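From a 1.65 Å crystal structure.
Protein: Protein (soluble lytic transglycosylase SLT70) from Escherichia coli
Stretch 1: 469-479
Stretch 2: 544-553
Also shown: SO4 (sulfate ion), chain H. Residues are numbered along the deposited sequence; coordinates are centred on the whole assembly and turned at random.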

# COMPACT_ATOMS: atom_id res chain seq x y z
N SER A 469 7.23 9.66 22.38
CA SER A 469 7.97 9.26 21.18
C SER A 469 7.32 8.06 20.49
O SER A 469 7.25 8.01 19.26
N TYR A 470 6.82 7.14 21.29
CA TYR A 470 6.18 5.93 20.78
C TYR A 470 4.87 6.25 20.06
O TYR A 470 4.62 5.72 18.97
N ALA A 471 4.03 7.09 20.67
CA ALA A 471 2.76 7.49 20.04
C ALA A 471 3.05 8.19 18.71
O ALA A 471 2.38 7.97 17.70
N MET A 472 4.10 9.02 18.70
CA MET A 472 4.51 9.71 17.49
C MET A 472 5.01 8.75 16.40
O MET A 472 4.68 8.94 15.23
N ALA A 473 5.74 7.71 16.80
CA ALA A 473 6.24 6.71 15.85
C ALA A 473 5.05 6.00 15.19
O ALA A 473 5.08 5.74 13.99
N ILE A 474 4.05 5.65 15.99
CA ILE A 474 2.86 4.97 15.47
C ILE A 474 2.15 5.87 14.45
O ILE A 474 1.81 5.43 13.34
N ALA A 475 1.95 7.14 14.80
CA ALA A 475 1.30 8.07 13.88
C ALA A 475 2.09 8.26 12.58
O ALA A 475 1.53 8.28 11.48
N ARG A 476 3.42 8.37 12.71
CA ARG A 476 4.29 8.54 11.55
C ARG A 476 4.14 7.35 10.59
O ARG A 476 4.00 7.53 9.38
N GLN A 477 4.10 6.15 11.16
CA GLN A 477 3.95 4.94 10.35
C GLN A 477 2.57 4.89 9.71
O GLN A 477 2.45 4.57 8.52
N GLU A 478 1.55 5.23 10.49
CA GLU A 478 0.17 5.14 10.00
C GLU A 478 -0.24 6.13 8.91
O GLU A 478 -0.78 5.73 7.86
N SER A 479 0.08 7.40 9.11
CA SER A 479 -0.36 8.45 8.19
C SER A 479 0.69 9.29 7.49
O SER A 479 0.33 10.14 6.65
N ASN A 544 4.98 -3.48 26.58
CA ASN A 544 5.97 -3.96 25.62
C ASN A 544 5.58 -3.44 24.23
O ASN A 544 4.50 -3.77 23.74
N ARG A 545 6.44 -2.63 23.63
CA ARG A 545 6.16 -2.02 22.33
C ARG A 545 6.08 -2.99 21.16
O ARG A 545 5.44 -2.68 20.15
N ILE A 546 6.70 -4.15 21.28
CA ILE A 546 6.59 -5.12 20.19
C ILE A 546 5.14 -5.61 20.16
O ILE A 546 4.50 -5.61 19.11
N PHE A 547 4.63 -5.99 21.34
CA PHE A 547 3.26 -6.48 21.45
C PHE A 547 2.21 -5.41 21.14
O PHE A 547 1.26 -5.67 20.40
N SER A 548 2.39 -4.20 21.67
CA SER A 548 1.40 -3.16 21.42
C SER A 548 1.36 -2.72 19.97
O SER A 548 0.29 -2.43 19.44
N SER A 549 2.53 -2.69 19.32
CA SER A 549 2.57 -2.30 17.91
C SER A 549 1.90 -3.39 17.08
O SER A 549 1.11 -3.09 16.20
N ALA A 550 2.22 -4.64 17.36
CA ALA A 550 1.60 -5.75 16.64
C ALA A 550 0.09 -5.78 16.87
O ALA A 550 -0.67 -6.00 15.93
N ALA A 551 -0.34 -5.52 18.11
CA ALA A 551 -1.76 -5.51 18.45
C ALA A 551 -2.49 -4.33 17.78
O ALA A 551 -3.62 -4.48 17.33
N TYR A 552 -1.83 -3.18 17.66
CA TYR A 552 -2.45 -2.02 17.03
C TYR A 552 -2.71 -2.31 15.55
O TYR A 552 -3.78 -1.99 15.03
N ASN A 553 -1.78 -3.00 14.91
CA ASN A 553 -1.91 -3.32 13.48
C ASN A 553 -2.79 -4.55 13.17
O ASN A 553 -3.62 -4.50 12.26

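Two helices, 469-479 and 545-553, run side by side with their axes 35° apart in direction and 11.9 Å apart at closest approach. The spacing leaves room for side chains between them, and the contact has a four-residue rhythm on stretch 1: Tyr470, Ile474 and Glu478 all point toward stretch 2.

Asn544 points away and serves its own helix. Its chi1 is t, and Asn544 OD1 caps the first turn, accepting from Phe547 N at 3.1 Å and weakly from Ile546 N at 2.8 Å.

Arg545 points toward stretch 1, with chi1 m and chi2 t. Its aliphatic part lies over one face of the Tyr470 ring, and Arg545 CG sits 3.8 Å from the centroid of that ring in a CH-pi contact. Its guanidinium is hydrogen-bonded elsewhere in the structure.

Ile546 and Phe547, both m at chi1, point away.

Ser548 (p) points toward stretch 1, and Ser549 (m) points sideways. Both meet the hydroxyl of Tyr470, whose t rotamer carries it across the gap. Tyr470 OH is hydrogen-bonded to Ser548 OG at 2.8 Å and to Ser549 OG at 2.7 Å. Ser549 OG also donates to Arg545 O at 2.7 Å, which ties it to its own helix. Ile474 CD1 packs 4.0 Å from Ser549 OG.

Ala550 points away.

Tyr552 (t) points toward stretch 1. Ile474, m at both chi angles, places CG2 over one face of the Tyr552 ring, 4.2 Å from the centroid. Glu478, also m at chi1 and chi2, approaches the ring edge, with OE2 3.4 Å from Tyr552 CE1.

Asn553 (t) starts sideways, but its end comes nearer. A water bridges the gap, its O donating to Glu478 OE2 at 2.7 Å and accepting from Asn553 ND2 at 2.9 Å.

The sulfate lies outside this contact. Its O3 accepts from Arg476 NH1 and NH2, both at 2.9 Å.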

# COMPACT_ATOMS: atom_id res chain seq x y z
CB SER A 469 9.43 8.93 21.55
OG SER A 469 9.50 7.79 22.39
CB TYR A 470 5.98 4.93 21.91
CG TYR A 470 5.29 3.67 21.47
CD1 TYR A 470 5.78 2.93 20.38
CD2 TYR A 470 4.11 3.24 22.09
CE1 TYR A 470 5.10 1.79 19.91
CE2 TYR A 470 3.44 2.11 21.64
CZ TYR A 470 3.93 1.40 20.55
OH TYR A 470 3.24 0.29 20.09
CB ALA A 471 1.97 8.42 20.95
CB MET A 472 5.55 10.79 17.82
CG MET A 472 4.92 11.92 18.61
SD MET A 472 6.07 13.17 19.19
CE MET A 472 6.27 14.19 17.71
CB ALA A 473 7.11 5.67 16.57
CB ILE A 474 1.90 4.56 16.64
CG1 ILE A 474 2.52 3.40 17.44
CG2 ILE A 474 0.49 4.20 16.11
CD1 ILE A 474 2.34 2.00 16.80
CB ALA A 475 1.08 9.41 14.57
CB ARG A 476 5.75 8.69 12.01
CG ARG A 476 6.79 8.58 10.89
CD ARG A 476 6.66 9.68 9.85
NE ARG A 476 7.73 9.59 8.85
CZ ARG A 476 7.75 8.74 7.84
NH1 ARG A 476 6.73 7.90 7.65
NH2 ARG A 476 8.76 8.76 6.97
CB GLN A 477 4.16 3.69 11.22
CG GLN A 477 3.61 2.39 10.61
CD GLN A 477 4.31 1.99 9.33
OE1 GLN A 477 5.50 2.25 9.14
NE2 GLN A 477 3.58 1.35 8.43
CB GLU A 478 -0.82 5.30 11.18
CG GLU A 478 -0.80 4.15 12.21
CD GLU A 478 -1.34 2.83 11.65
OE1 GLU A 478 -1.74 2.79 10.46
OE2 GLU A 478 -1.40 1.84 12.41
CB SER A 479 -1.23 9.42 8.98
OG SER A 479 -0.43 10.09 9.94
CB ASN A 544 6.00 -5.49 25.67
CG ASN A 544 7.01 -6.08 24.71
OD1 ASN A 544 6.89 -5.91 23.49
ND2 ASN A 544 7.99 -6.81 25.24
CB ARG A 545 7.13 -0.88 22.05
CG ARG A 545 6.98 0.29 23.04
CD ARG A 545 8.12 1.29 22.87
NE ARG A 545 9.39 0.55 22.91
CZ ARG A 545 10.34 0.63 21.99
NH1 ARG A 545 10.26 1.50 20.99
NH2 ARG A 545 11.42 -0.14 22.11
CB ILE A 546 7.57 -6.32 20.40
CG1 ILE A 546 9.02 -5.84 20.24
CG2 ILE A 546 7.25 -7.46 19.41
CD1 ILE A 546 10.07 -6.89 20.61
CB PHE A 547 2.99 -7.06 22.85
CG PHE A 547 3.92 -8.17 23.25
CD1 PHE A 547 4.53 -8.97 22.29
CD2 PHE A 547 4.20 -8.41 24.60
CE1 PHE A 547 5.40 -10.00 22.66
CE2 PHE A 547 5.07 -9.43 24.98
CZ PHE A 547 5.67 -10.23 24.01
CB SER A 548 1.59 -1.94 22.35
OG SER A 548 2.90 -1.43 22.23
CB SER A 549 4.02 -2.07 17.45
OG SER A 549 4.62 -1.01 18.19
CB ALA A 550 2.24 -7.07 17.07
CB ALA A 551 -1.95 -5.47 19.98
CB TYR A 552 -1.56 -0.78 17.19
CG TYR A 552 -2.26 0.54 16.90
CD1 TYR A 552 -2.33 1.06 15.60
CD2 TYR A 552 -2.88 1.26 17.93
CE1 TYR A 552 -2.99 2.26 15.33
CE2 TYR A 552 -3.55 2.46 17.67
CZ TYR A 552 -3.60 2.95 16.36
OH TYR A 552 -4.30 4.11 16.10
CB ASN A 553 -0.51 -3.51 12.87
CG ASN A 553 -0.54 -3.83 11.38
OD1 ASN A 553 -0.28 -4.95 10.98
ND2 ASN A 553 -0.87 -2.84 10.56
S SO4 H . 8.94 6.12 4.64
O1 SO4 H . 9.70 5.64 5.80
O2 SO4 H . 8.52 4.98 3.81
O3 SO4 H . 7.75 6.85 5.11
O4 SO4 H . 9.78 7.03 3.84
O HOH W 1 -2.32 -0.51 11.54